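Local structure of sorbitol-6-phosphate dehydrogenase (Erwinia amylovora CFBP1430, 5O3Z) at residues 36-41 with 63-68; 70-75 with 121-126; 139-144 with 240-245; 192-197 with 229-234; 196-201 with 214-219. The protein catalyses the oxidation of sorbitol 6-phosphate to fructose 6-phosphate, probably with NAD+ as cofactor, as a member of the short-chain dehydrogenase/reductase family. All coordinates share one frame; numbering follows the deposited sequence.

Contact 1. Residues 36-41 with 63-68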
# COMPACT_ATOMS: atom_id res chain seq x y z
N ALA A 36 13.12 3.47 -30.82
CA ALA A 36 12.46 4.79 -31.00
C ALA A 36 13.13 5.82 -30.09
O ALA A 36 13.28 5.61 -28.87
CB ALA A 36 10.97 4.68 -30.79
N ASP A 37 13.57 6.94 -30.65
CA ASP A 37 14.24 7.91 -29.82
C ASP A 37 14.22 9.36 -30.37
O ASP A 37 14.08 9.60 -31.57
CB ASP A 37 15.68 7.43 -29.60
CG ASP A 37 16.31 8.00 -28.37
OD1 ASP A 37 16.93 9.10 -28.53
OD2 ASP A 37 16.21 7.34 -27.25
N LEU A 38 14.36 10.32 -29.47
CA LEU A 38 14.35 11.75 -29.89
C LEU A 38 15.56 11.94 -30.84
O LEU A 38 15.44 12.65 -31.84
CB LEU A 38 14.41 12.70 -28.70
CG LEU A 38 14.11 14.22 -28.79
CD1 LEU A 38 12.70 14.53 -29.23
CD2 LEU A 38 14.31 14.88 -27.42
N ASN A 39 16.68 11.26 -30.54
CA ASN A 39 17.87 11.26 -31.37
C ASN A 39 17.86 10.12 -32.37
O ASN A 39 18.24 8.98 -32.03
CB ASN A 39 19.13 11.19 -30.52
CG ASN A 39 20.38 11.41 -31.34
OD1 ASN A 39 20.48 10.98 -32.47
ND2 ASN A 39 21.34 12.06 -30.76
N GLU A 40 17.43 10.43 -33.60
CA GLU A 40 17.22 9.45 -34.63
C GLU A 40 18.51 8.74 -35.05
O GLU A 40 18.48 7.55 -35.38
CB GLU A 40 16.60 10.09 -35.86
CG GLU A 40 15.90 9.07 -36.77
CD GLU A 40 15.45 9.68 -38.10
OE1 GLU A 40 15.34 10.91 -38.21
OE2 GLU A 40 15.18 8.92 -39.05
N SER A 41 19.64 9.43 -34.96
CA SER A 41 20.90 8.81 -35.38
C SER A 41 21.31 7.74 -34.34
O SER A 41 21.77 6.67 -34.74
CB SER A 41 22.01 9.81 -35.64
OG SER A 41 22.63 10.17 -34.45
N LYS A 63 12.63 7.98 -35.23
CA LYS A 63 12.60 9.21 -34.48
C LYS A 63 11.24 9.32 -33.81
O LYS A 63 10.20 9.05 -34.40
CB LYS A 63 12.79 10.41 -35.42
CG LYS A 63 13.42 11.63 -34.76
CD LYS A 63 12.39 12.66 -34.35
CE LYS A 63 13.01 14.05 -34.16
NZ LYS A 63 13.45 14.28 -32.74
N VAL A 64 11.25 9.70 -32.54
CA VAL A 64 9.97 10.10 -31.88
C VAL A 64 10.20 11.11 -30.74
O VAL A 64 11.23 11.09 -30.05
CB VAL A 64 9.13 8.89 -31.39
CG1 VAL A 64 9.82 8.18 -30.20
CG2 VAL A 64 7.73 9.36 -31.02
N ASP A 65 9.24 12.04 -30.65
CA ASP A 65 9.13 12.96 -29.55
C ASP A 65 7.91 12.45 -28.86
O ASP A 65 6.77 12.67 -29.36
CB ASP A 65 8.93 14.41 -30.06
CG ASP A 65 8.60 15.39 -28.94
OD1 ASP A 65 8.67 15.04 -27.74
OD2 ASP A 65 8.31 16.55 -29.24
N ALA A 66 8.11 11.74 -27.75
CA ALA A 66 6.95 11.08 -27.14
C ALA A 66 5.94 12.11 -26.58
O ALA A 66 4.79 11.79 -26.43
CB ALA A 66 7.34 10.02 -26.09
N THR A 67 6.34 13.35 -26.39
CA THR A 67 5.47 14.39 -25.84
C THR A 67 4.58 15.00 -26.92
O THR A 67 3.64 15.73 -26.60
CB THR A 67 6.28 15.55 -25.19
OG1 THR A 67 6.95 16.28 -26.20
CG2 THR A 67 7.35 15.04 -24.18
N ASP A 68 4.82 14.65 -28.19
CA ASP A 68 4.05 15.21 -29.35
C ASP A 68 3.15 14.17 -29.97
O ASP A 68 3.62 13.17 -30.45
CB ASP A 68 5.06 15.79 -30.36
CG ASP A 68 4.40 16.35 -31.63
OD1 ASP A 68 4.01 15.58 -32.55
OD2 ASP A 68 4.32 17.59 -31.72
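A36, close to the end of strand 32-37, sets its CB against CG1 of V64 at 3.7 Å. The next residue, D37, forms a parallel bridge with K63, the last residue of strand 59-63. D37 O accepts the V64 N-H, the N to O distance being 3.0 Å, and the CA-H of K63 points at the same oxygen. D37 stands at the end of the second Rossmann strand, where many NAD-dependent relatives carry an acidic residue. Its side chain turns away from K63: OD1 accepts from N39 N in an Asx turn, while OD2 accepts the backbone N-H of G15 in the glycine-rich loop after strand 8-12. At L38 the chain leaves the sheet. K63, bent at chi2 and at chi4 (-91°, which places NZ), lies beside the leucine, both pointing the same way, and brings NZ to L38 O at 2.7 Å, in the carbonyl plane and on a lone pair. L38 CD1 packs 3.9 Å from D65 CB. Beyond N39, which caps helix 40-54, the carbons of E40 cross the lysine at about a right angle, CG lying 3.6 Å from K63 CB. The bond from NZ ties the lysine to the first residue after the strand, whereas E40 OE1 is 6.7 Å from K63 NZ, so that any attraction between these two charges probably acts only at long range.

Contact 2. Residues 70-75 with 121-126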
# COMPACT_ATOMS: atom_id res chain seq x y z
N ALA A 70 1.43 14.04 -32.85
CA ALA A 70 1.64 13.75 -34.29
C ALA A 70 2.89 12.86 -34.50
O ALA A 70 2.91 11.99 -35.32
CB ALA A 70 1.82 15.07 -35.03
N SER A 71 3.94 13.14 -33.76
CA SER A 71 5.13 12.34 -33.79
C SER A 71 4.90 10.90 -33.27
O SER A 71 5.35 9.90 -33.87
CB SER A 71 6.23 13.09 -33.04
OG SER A 71 7.37 12.29 -32.85
N VAL A 72 4.12 10.73 -32.19
CA VAL A 72 3.76 9.36 -31.74
C VAL A 72 2.87 8.63 -32.72
O VAL A 72 3.06 7.45 -33.00
CB VAL A 72 3.09 9.38 -30.29
CG1 VAL A 72 2.80 7.95 -29.81
CG2 VAL A 72 4.00 10.12 -29.32
N GLU A 73 1.86 9.31 -33.27
CA GLU A 73 0.96 8.62 -34.16
C GLU A 73 1.71 8.20 -35.42
O GLU A 73 1.45 7.15 -35.93
CB GLU A 73 -0.23 9.49 -34.52
CG GLU A 73 -1.21 9.66 -33.38
CD GLU A 73 -2.12 10.85 -33.61
OE1 GLU A 73 -1.82 11.67 -34.53
OE2 GLU A 73 -3.14 10.93 -32.89
N ALA A 74 2.72 8.96 -35.84
CA ALA A 74 3.50 8.58 -37.03
C ALA A 74 4.42 7.41 -36.72
O ALA A 74 4.66 6.54 -37.59
CB ALA A 74 4.29 9.77 -37.61
N LEU A 75 4.97 7.39 -35.50
CA LEU A 75 5.83 6.28 -35.08
C LEU A 75 5.10 4.99 -35.15
O LEU A 75 5.60 4.01 -35.70
CB LEU A 75 6.39 6.50 -33.67
CG LEU A 75 7.24 5.38 -33.04
CD1 LEU A 75 8.64 5.40 -33.62
CD2 LEU A 75 7.25 5.49 -31.53
N PHE A 121 1.04 7.95 -21.85
CA PHE A 121 -0.34 7.87 -22.29
C PHE A 121 -0.36 7.81 -23.86
O PHE A 121 -0.95 6.94 -24.43
CB PHE A 121 -1.11 9.09 -21.70
CG PHE A 121 -2.36 9.44 -22.40
CD1 PHE A 121 -3.51 8.79 -22.13
CD2 PHE A 121 -2.34 10.42 -23.40
CE1 PHE A 121 -4.68 9.12 -22.81
CE2 PHE A 121 -3.48 10.76 -24.07
CZ PHE A 121 -4.67 10.12 -23.78
N LEU A 122 0.36 8.70 -24.53
CA LEU A 122 0.28 8.64 -26.00
C LEU A 122 0.73 7.32 -26.61
O LEU A 122 -0.02 6.70 -27.42
CB LEU A 122 0.97 9.79 -26.61
CG LEU A 122 0.23 11.08 -26.33
CD1 LEU A 122 1.22 12.18 -26.58
CD2 LEU A 122 -1.03 11.11 -27.18
N CYS A 123 1.91 6.87 -26.20
CA CYS A 123 2.45 5.57 -26.59
C CYS A 123 1.59 4.40 -26.26
O CYS A 123 1.40 3.52 -27.11
CB CYS A 123 3.91 5.40 -26.11
SG CYS A 123 4.94 6.67 -26.91
N SER A 124 0.99 4.35 -25.08
CA SER A 124 0.08 3.26 -24.74
C SER A 124 -1.20 3.23 -25.62
O SER A 124 -1.71 2.14 -26.06
CB SER A 124 -0.31 3.42 -23.25
OG SER A 124 0.87 3.24 -22.49
N ARG A 125 -1.73 4.43 -25.82
CA ARG A 125 -2.90 4.60 -26.67
C ARG A 125 -2.68 4.03 -28.06
O ARG A 125 -3.49 3.23 -28.53
CB ARG A 125 -3.31 6.09 -26.83
CG ARG A 125 -4.69 6.21 -27.49
CD ARG A 125 -5.21 7.63 -27.51
NE ARG A 125 -4.43 8.46 -28.43
CZ ARG A 125 -4.49 9.79 -28.47
NH1 ARG A 125 -5.26 10.48 -27.61
NH2 ARG A 125 -3.76 10.43 -29.36
N GLU A 126 -1.64 4.49 -28.72
CA GLU A 126 -1.42 4.17 -30.14
C GLU A 126 -0.98 2.75 -30.40
O GLU A 126 -1.41 2.13 -31.40
CB GLU A 126 -0.44 5.14 -30.80
CG GLU A 126 -0.88 6.60 -30.73
CD GLU A 126 -2.23 6.83 -31.41
OE1 GLU A 126 -2.37 6.41 -32.57
OE2 GLU A 126 -3.18 7.40 -30.81
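Two helices that lie on one face of the Rossmann sheet, 69-83 and 106-133, meet here chiefly through V72 and E73 on the first and L122, C123, R125 and E126 on the second. The axes of the two short segments approach to 9.6 Å and cross at -33°. V72 points toward the second helix. Its CG1, anti to the backbone N (chi1 -177°), touches C123 SG at 3.8 Å and the E126 methylene CG at 4.0 Å, while its other methyl, CG2, lies 4.1 Å from L122 CB. Deeper in, L75 and C123 both reach I12 of strand 8-12, which places the pair directly against the parallel sheet of the SDR fold. Polar groups gather on the side of the interface farther from the strands. E73 lays its CG 3.5 Å from E126 OE1, the two carboxylate planes being 66° apart, and sends OE2 toward R125 NH2 in a long salt bridge of 3.6 Å. R125 has a firmer partner in its own helix: NE meets E126 OE2 at 2.9 Å in the guanidinium plane, nearly in line with the C-O bond, and L122 CD2 lies over one guanidinium face, toward its rim. E69 adds another salt bridge to NH2; three carboxylates thus lie near one arginine, whose charge probably offsets the repulsion between E73 OE2 and E126 OE2, 4.1 Å apart. NH1 of R125 donates to F104 O of the second subunit, and F121 stacks on F109 of that same subunit, since helix 106-133 also belongs to the subunit interface.

Contact 3. Residues 139-144 with 240-245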
# COMPACT_ATOMS: atom_id res chain seq x y z
N ARG A 139 1.86 -6.74 -24.25
CA ARG A 139 2.44 -6.27 -23.03
C ARG A 139 2.79 -4.77 -23.14
O ARG A 139 3.26 -4.30 -24.20
CB ARG A 139 3.68 -7.03 -22.83
CG ARG A 139 3.45 -8.52 -22.77
CD ARG A 139 2.78 -8.88 -21.48
NE ARG A 139 2.67 -10.28 -21.21
CZ ARG A 139 1.60 -11.03 -21.42
NH1 ARG A 139 0.52 -10.57 -22.04
NH2 ARG A 139 1.62 -12.33 -21.04
N ILE A 140 2.59 -4.03 -22.07
CA ILE A 140 3.03 -2.66 -21.98
C ILE A 140 3.80 -2.60 -20.67
O ILE A 140 3.23 -2.95 -19.62
CB ILE A 140 1.87 -1.66 -21.97
CG1 ILE A 140 1.09 -1.69 -23.29
CG2 ILE A 140 2.39 -0.27 -21.66
CD1 ILE A 140 -0.21 -0.92 -23.28
N ILE A 141 5.04 -2.19 -20.73
CA ILE A 141 5.83 -2.08 -19.52
C ILE A 141 6.40 -0.72 -19.45
O ILE A 141 7.17 -0.32 -20.33
CB ILE A 141 6.93 -3.14 -19.49
CG1 ILE A 141 6.27 -4.52 -19.25
CG2 ILE A 141 7.93 -2.87 -18.38
CD1 ILE A 141 7.15 -5.70 -19.60
N GLN A 142 6.12 0.00 -18.35
CA GLN A 142 6.74 1.29 -18.08
C GLN A 142 7.95 1.25 -17.16
O GLN A 142 7.90 0.68 -16.07
CB GLN A 142 5.71 2.22 -17.41
CG GLN A 142 6.12 3.70 -17.38
CD GLN A 142 5.57 4.50 -16.15
OE1 GLN A 142 5.05 3.93 -15.17
NE2 GLN A 142 5.80 5.83 -16.18
N ILE A 143 9.00 1.95 -17.50
CA ILE A 143 10.13 2.15 -16.56
C ILE A 143 9.74 3.28 -15.59
O ILE A 143 9.46 4.37 -16.02
CB ILE A 143 11.40 2.51 -17.30
CG1 ILE A 143 11.73 1.44 -18.38
CG2 ILE A 143 12.53 2.65 -16.34
CD1 ILE A 143 11.56 -0.04 -17.92
N ASN A 144 9.68 2.97 -14.28
CA ASN A 144 9.26 3.88 -13.27
C ASN A 144 10.42 3.82 -12.26
O ASN A 144 11.56 3.42 -12.62
CB ASN A 144 7.84 3.48 -12.81
CG ASN A 144 7.08 4.61 -12.08
OD1 ASN A 144 7.58 5.20 -11.11
ND2 ASN A 144 5.89 4.86 -12.53
N PHE A 240 10.39 -11.25 -17.77
CA PHE A 240 9.49 -12.17 -17.18
C PHE A 240 8.11 -11.64 -17.36
O PHE A 240 7.23 -12.35 -17.90
CB PHE A 240 9.82 -12.45 -15.68
CG PHE A 240 8.76 -13.25 -15.02
CD1 PHE A 240 8.54 -14.57 -15.41
CD2 PHE A 240 7.86 -12.65 -14.17
CE1 PHE A 240 7.50 -15.31 -14.87
CE2 PHE A 240 6.82 -13.37 -13.63
CZ PHE A 240 6.64 -14.71 -13.97
N TYR A 241 7.86 -10.37 -16.95
CA TYR A 241 6.48 -9.79 -17.12
C TYR A 241 6.02 -9.62 -18.59
O TYR A 241 4.83 -9.63 -18.92
CB TYR A 241 6.25 -8.55 -16.20
CG TYR A 241 6.20 -8.92 -14.69
CD1 TYR A 241 5.01 -9.29 -14.09
CD2 TYR A 241 7.32 -8.93 -13.91
CE1 TYR A 241 4.97 -9.70 -12.72
CE2 TYR A 241 7.28 -9.29 -12.56
CZ TYR A 241 6.12 -9.66 -11.98
OH TYR A 241 6.01 -9.99 -10.64
N ALA A 242 6.97 -9.57 -19.49
CA ALA A 242 6.62 -9.54 -20.94
C ALA A 242 6.29 -10.92 -21.52
O ALA A 242 5.67 -11.04 -22.58
CB ALA A 242 7.79 -8.92 -21.71
N SER A 243 6.66 -11.99 -20.80
CA SER A 243 6.50 -13.34 -21.30
C SER A 243 5.05 -13.83 -21.19
O SER A 243 4.23 -13.31 -20.41
CB SER A 243 7.43 -14.28 -20.50
OG SER A 243 6.75 -14.78 -19.35
N ASP A 244 4.71 -14.90 -21.89
CA ASP A 244 3.40 -15.56 -21.68
C ASP A 244 3.30 -16.25 -20.32
O ASP A 244 2.21 -16.62 -19.89
CB ASP A 244 3.10 -16.53 -22.83
CG ASP A 244 3.00 -15.79 -24.20
OD1 ASP A 244 2.47 -14.65 -24.23
OD2 ASP A 244 3.46 -16.32 -25.25
N LYS A 245 4.41 -16.37 -19.62
CA LYS A 245 4.40 -16.98 -18.24
C LYS A 245 3.71 -16.10 -17.14
O LYS A 245 3.22 -16.64 -16.14
CB LYS A 245 5.82 -17.34 -17.81
CG LYS A 245 6.42 -18.49 -18.61
CD LYS A 245 7.94 -18.45 -18.56
CE LYS A 245 8.49 -19.80 -18.98
NZ LYS A 245 9.95 -19.98 -18.83
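With CG anti to the carbonyl carbon (chi1 -58°) and the chain bent at chi2 (-72°), R139 folds over A242 and Y241: the first torsion places CG, which lies 3.4 Å from A242 O, and the second carries CD to 3.4 Å from Y241 O. The guanidinium then reaches the end of helix 231-242 and the residue after it. NH2 donates to S243 O over 2.9 Å; the oxygen lies in the guanidinium plane, whereas the nitrogen stands above the plane of the carbonyl. NE makes a weaker, bent bond to Y241 O at 3.2 Å. Two residues further along strand 139-145, I141 presses CD1 on A242 CB at 3.9 Å. The contact thus seats the C-terminal end of the helix on the start of a central strand of the Rossmann sheet. Beyond it, S243 OG accepts from K245 N, an ST turn, and Y241 OH bonds to the same tyrosine of the third subunit, beside stacked F240 rings from the two chains. A cation at the C-terminal end of a helix is probably favoured by the helix dipole. D244 OD1, 4.0 Å from R139 NH2 but well out of the guanidinium plane, can add charge attraction alone.

Contact 4. Residues 192-197 with 229-234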
# COMPACT_ATOMS: atom_id res chain seq x y z
N LEU A 192 23.15 3.23 -9.90
CA LEU A 192 24.29 4.00 -9.36
C LEU A 192 25.46 4.17 -10.36
O LEU A 192 26.18 5.17 -10.32
CB LEU A 192 24.80 3.35 -8.08
CG LEU A 192 23.84 3.20 -6.90
CD1 LEU A 192 24.45 2.34 -5.79
CD2 LEU A 192 23.47 4.57 -6.36
N LYS A 193 25.62 3.20 -11.24
CA LYS A 193 26.65 3.21 -12.28
C LYS A 193 26.14 3.72 -13.63
O LYS A 193 26.83 3.60 -14.64
CB LYS A 193 27.22 1.81 -12.43
CG LYS A 193 28.13 1.47 -11.26
CD LYS A 193 28.34 -0.03 -11.16
CE LYS A 193 28.41 -0.49 -9.71
NZ LYS A 193 28.47 -1.98 -9.62
N SER A 194 24.95 4.30 -13.65
CA SER A 194 24.52 5.07 -14.78
C SER A 194 25.42 6.27 -14.96
O SER A 194 25.89 6.84 -14.00
CB SER A 194 23.12 5.59 -14.57
OG SER A 194 22.22 4.52 -14.69
N PRO A 195 25.69 6.64 -16.22
CA PRO A 195 26.30 7.96 -16.51
C PRO A 195 25.50 9.13 -15.87
O PRO A 195 26.05 10.01 -15.21
CB PRO A 195 26.21 8.04 -18.05
CG PRO A 195 26.28 6.61 -18.50
CD PRO A 195 25.73 5.74 -17.39
N MET A 196 24.19 9.10 -16.08
CA MET A 196 23.26 10.00 -15.42
C MET A 196 23.63 10.17 -13.94
O MET A 196 23.86 11.30 -13.48
CB MET A 196 21.84 9.42 -15.51
CG MET A 196 21.34 9.06 -16.92
SD MET A 196 21.87 7.47 -17.66
CE MET A 196 20.72 6.24 -16.97
N PHE A 197 23.73 9.04 -13.22
CA PHE A 197 23.85 9.04 -11.75
C PHE A 197 25.25 9.51 -11.39
O PHE A 197 25.42 10.40 -10.54
CB PHE A 197 23.56 7.66 -11.11
CG PHE A 197 23.35 7.74 -9.63
CD1 PHE A 197 24.42 8.00 -8.77
CD2 PHE A 197 22.08 7.68 -9.09
CE1 PHE A 197 24.22 8.14 -7.41
CE2 PHE A 197 21.88 7.85 -7.72
CZ PHE A 197 22.94 8.07 -6.87
N CYS A 229 20.99 -0.72 -8.24
CA CYS A 229 20.23 -1.45 -9.24
C CYS A 229 21.07 -1.54 -10.50
O CYS A 229 21.64 -0.57 -10.94
CB CYS A 229 18.87 -0.82 -9.53
SG CYS A 229 17.79 -1.67 -10.69
N ASP A 230 21.09 -2.66 -11.15
CA ASP A 230 21.78 -2.64 -12.43
C ASP A 230 20.88 -2.97 -13.61
O ASP A 230 19.73 -3.40 -13.47
CB ASP A 230 23.12 -3.41 -12.36
CG ASP A 230 22.95 -4.93 -12.33
OD1 ASP A 230 21.83 -5.39 -12.60
OD2 ASP A 230 23.95 -5.66 -12.07
N TYR A 231 21.40 -2.75 -14.81
CA TYR A 231 20.54 -2.81 -15.99
C TYR A 231 20.05 -4.19 -16.23
O TYR A 231 18.95 -4.43 -16.82
CB TYR A 231 21.29 -2.30 -17.27
CG TYR A 231 21.70 -0.82 -17.36
CD1 TYR A 231 20.95 0.21 -16.75
CD2 TYR A 231 22.78 -0.45 -18.13
CE1 TYR A 231 21.32 1.55 -16.91
CE2 TYR A 231 23.15 0.89 -18.28
CZ TYR A 231 22.42 1.88 -17.67
OH TYR A 231 22.79 3.19 -17.82
N GLN A 232 20.87 -5.18 -15.85
CA GLN A 232 20.47 -6.56 -16.05
C GLN A 232 19.27 -6.97 -15.16
O GLN A 232 18.40 -7.72 -15.57
CB GLN A 232 21.68 -7.52 -15.86
CG GLN A 232 21.36 -8.97 -16.17
CD GLN A 232 21.20 -9.20 -17.65
OE1 GLN A 232 22.04 -8.75 -18.43
NE2 GLN A 232 20.18 -9.86 -18.03
N ASP A 233 19.22 -6.44 -13.94
CA ASP A 233 18.02 -6.71 -13.07
C ASP A 233 16.78 -6.20 -13.75
O ASP A 233 15.80 -6.84 -13.81
CB ASP A 233 18.16 -6.00 -11.74
CG ASP A 233 19.40 -6.34 -11.02
OD1 ASP A 233 19.72 -7.55 -10.89
OD2 ASP A 233 20.04 -5.40 -10.57
N VAL A 234 16.87 -5.04 -14.36
CA VAL A 234 15.74 -4.49 -15.07
C VAL A 234 15.26 -5.39 -16.18
O VAL A 234 14.08 -5.74 -16.29
CB VAL A 234 16.06 -3.07 -15.60
CG1 VAL A 234 14.85 -2.48 -16.31
CG2 VAL A 234 16.44 -2.13 -14.46
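C229 touches L192 through backbone atoms alone, its O lying 4.2 Å from L192 N. D230, the N-cap of helix 231-242, forms a capping box with D233: D230 OD1 accepts from D233 N at 3.1 Å. In return D233 OD2 accepts from D230 N at 3.0 Å. Y231 projects from this capped first turn. The tyrosine carries nearly all of the side-chain contact, and does so with its hydroxyl. S194 OG lies 3.4 Å from Y231 OH, a weak hydrogen bond that is not settled, since L191 O also lies within reach of the serine proton. M196, bent at chi2 and at chi3 (83°), brings CE tip to tip with the tyrosine, 3.8 Å from Y231 OH, and P195 CD comes within 3.9 Å of that oxygen. A single phenol oxygen therefore meets a hydroxyl, a ring methylene and a methyl, all at the start of helix 195-199. In SDR enzymes the region after the sixth strand commonly forms the substrate-binding loop, and 192-197 probably belongs to it. The Y231 ring packs on T17, L18 and F21 of helix 17-28, L192 rests on helix 215-220, and C229 and D233 touch both V256 of strand 253-256 and Y248 of the third subunit.

Contact 5. Residues 196-201 with 214-219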
# COMPACT_ATOMS: atom_id res chain seq x y z
N MET A 196 24.19 9.10 -16.08
CA MET A 196 23.26 10.00 -15.42
C MET A 196 23.63 10.17 -13.94
O MET A 196 23.86 11.30 -13.48
CB MET A 196 21.84 9.42 -15.51
CG MET A 196 21.34 9.06 -16.92
SD MET A 196 21.87 7.47 -17.66
CE MET A 196 20.72 6.24 -16.97
N PHE A 197 23.73 9.04 -13.22
CA PHE A 197 23.85 9.04 -11.75
C PHE A 197 25.25 9.51 -11.39
O PHE A 197 25.42 10.40 -10.54
CB PHE A 197 23.56 7.66 -11.11
CG PHE A 197 23.35 7.74 -9.63
CD1 PHE A 197 24.42 8.00 -8.77
CD2 PHE A 197 22.08 7.68 -9.09
CE1 PHE A 197 24.22 8.14 -7.41
CE2 PHE A 197 21.88 7.85 -7.72
CZ PHE A 197 22.94 8.07 -6.87
N GLN A 198 26.22 8.88 -12.06
CA GLN A 198 27.64 9.21 -11.98
C GLN A 198 27.95 10.70 -12.19
O GLN A 198 28.84 11.23 -11.52
CB GLN A 198 28.42 8.39 -13.01
CG GLN A 198 28.69 6.96 -12.58
CD GLN A 198 29.44 6.88 -11.26
OE1 GLN A 198 30.44 7.57 -11.07
NE2 GLN A 198 28.93 6.07 -10.33
N SER A 199 27.22 11.35 -13.09
CA SER A 199 27.48 12.78 -13.39
C SER A 199 26.88 13.69 -12.33
O SER A 199 27.35 14.81 -12.13
CB SER A 199 26.99 13.17 -14.79
OG SER A 199 25.70 12.66 -15.05
N LEU A 200 25.85 13.19 -11.64
CA LEU A 200 25.17 13.96 -10.59
C LEU A 200 25.74 13.80 -9.18
O LEU A 200 25.22 14.40 -8.24
CB LEU A 200 23.68 13.61 -10.58
CG LEU A 200 22.90 14.13 -11.80
CD1 LEU A 200 21.49 13.55 -11.85
CD2 LEU A 200 22.89 15.67 -11.81
N LEU A 201 26.81 13.03 -9.03
CA LEU A 201 27.42 12.85 -7.71
C LEU A 201 27.65 14.18 -6.96
O LEU A 201 27.20 14.31 -5.82
CB LEU A 201 28.68 11.97 -7.80
CG LEU A 201 28.41 10.54 -8.32
CD1 LEU A 201 29.70 9.77 -8.47
CD2 LEU A 201 27.41 9.75 -7.48
N GLU A 214 31.62 9.89 -0.99
CA GLU A 214 30.67 9.32 -0.02
C GLU A 214 29.25 9.01 -0.57
O GLU A 214 28.42 8.47 0.16
CB GLU A 214 30.53 10.24 1.22
CG GLU A 214 31.83 10.39 2.04
CD GLU A 214 31.68 10.44 3.57
OE1 GLU A 214 30.56 10.54 4.12
OE2 GLU A 214 32.72 10.38 4.26
N VAL A 215 28.97 9.32 -1.84
CA VAL A 215 27.60 9.32 -2.33
C VAL A 215 27.07 7.92 -2.69
O VAL A 215 25.97 7.56 -2.27
CB VAL A 215 27.42 10.35 -3.46
CG1 VAL A 215 26.00 10.28 -4.06
CG2 VAL A 215 27.68 11.73 -2.90
N GLU A 216 27.85 7.13 -3.41
CA GLU A 216 27.43 5.75 -3.73
C GLU A 216 27.31 4.87 -2.49
O GLU A 216 26.28 4.24 -2.32
CB GLU A 216 28.33 5.10 -4.77
CG GLU A 216 28.01 5.49 -6.18
CD GLU A 216 28.76 4.63 -7.17
OE1 GLU A 216 28.60 3.38 -7.17
OE2 GLU A 216 29.54 5.18 -7.97
N PRO A 217 28.33 4.88 -1.60
CA PRO A 217 28.20 4.27 -0.27
C PRO A 217 26.99 4.70 0.50
O PRO A 217 26.31 3.87 1.09
CB PRO A 217 29.45 4.77 0.47
CG PRO A 217 30.48 4.81 -0.63
CD PRO A 217 29.73 5.27 -1.88
N TYR A 218 26.73 5.99 0.54
CA TYR A 218 25.54 6.47 1.16
C TYR A 218 24.25 5.79 0.63
O TYR A 218 23.35 5.45 1.43
CB TYR A 218 25.45 7.99 0.99
CG TYR A 218 24.18 8.56 1.53
CD1 TYR A 218 24.04 8.79 2.89
CD2 TYR A 218 23.10 8.81 0.70
CE1 TYR A 218 22.88 9.31 3.40
CE2 TYR A 218 21.93 9.31 1.21
CZ TYR A 218 21.84 9.57 2.55
OH TYR A 218 20.67 10.06 3.04
N TYR A 219 24.13 5.60 -0.68
CA TYR A 219 22.86 5.07 -1.20
C TYR A 219 22.83 3.54 -1.12
O TYR A 219 21.79 2.94 -0.89
CB TYR A 219 22.53 5.62 -2.60
CG TYR A 219 21.99 7.06 -2.58
CD1 TYR A 219 20.77 7.35 -1.94
CD2 TYR A 219 22.68 8.11 -3.19
CE1 TYR A 219 20.27 8.63 -1.91
CE2 TYR A 219 22.18 9.40 -3.18
CZ TYR A 219 20.97 9.66 -2.55
OH TYR A 219 20.48 10.93 -2.50
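F197 and L201 make the apolar side of this contact, packing against V215 and Y219, with F197 and V215 buried; the polar pair Q198 and E216, both partly exposed, meets beside them. On the apolar side L201 CD2 sits 3.7 Å from V215 CG1, a methyl directed there by its position anti to the backbone N (chi1 176°). F197 touches V215 more loosely, CE1 to CG1 4.4 Å, but its CZ comes to 3.7 Å from Y219 CD2, which lies in the plane of the phenylalanine ring. The two rings stand almost perpendicular, at 89°, with centroids 6.0 Å apart. Y218 CD2 sits over the centre of one face of Y219. Helices 195-199 and 215-220 both belong to the excursion between strand 182-188 and helix 231-242, the part of the SDR fold that usually helps shape the substrate pocket; helix 201-208 joins them, with Y204 beside F197 and V215. On the polar side Q198 and E216 cross at about a right angle, and NE2 donates to E216 OE2 over 2.6 Å. That oxygen lies in the amide plane of the glutamine, yet the nitrogen stands 54° out of the carboxylate plane. Q198 NE2 also donates to L192 O, in the loop before helix 195-199.

In the fold
The contacts fall into two touching pairs, 1 with 2 and 4 with 5. Contacts 1 and 2, with centres 11 Å apart, meet where S71 OG lies 2.9 Å from D65 N, linking the loop after strand 59-63 to helix 69-83. Contacts 4 and 5, also 11 Å apart, share M196 and F197 and are joined where Q198 NE2 lies 2.9 Å from L192 O. Contact 3 has links to both pairs. Its strand 139-145 meets contact 2 through I140; contacts 3 and 4 both use helix 231-242, their nearest atoms being about 4 Å apart without touching. Contacts 2 and 5 are farthest separated, centres 34 Å apart, consistent with contact 2 in the Rossmann core and contact 5 in what is probably the substrate-binding region.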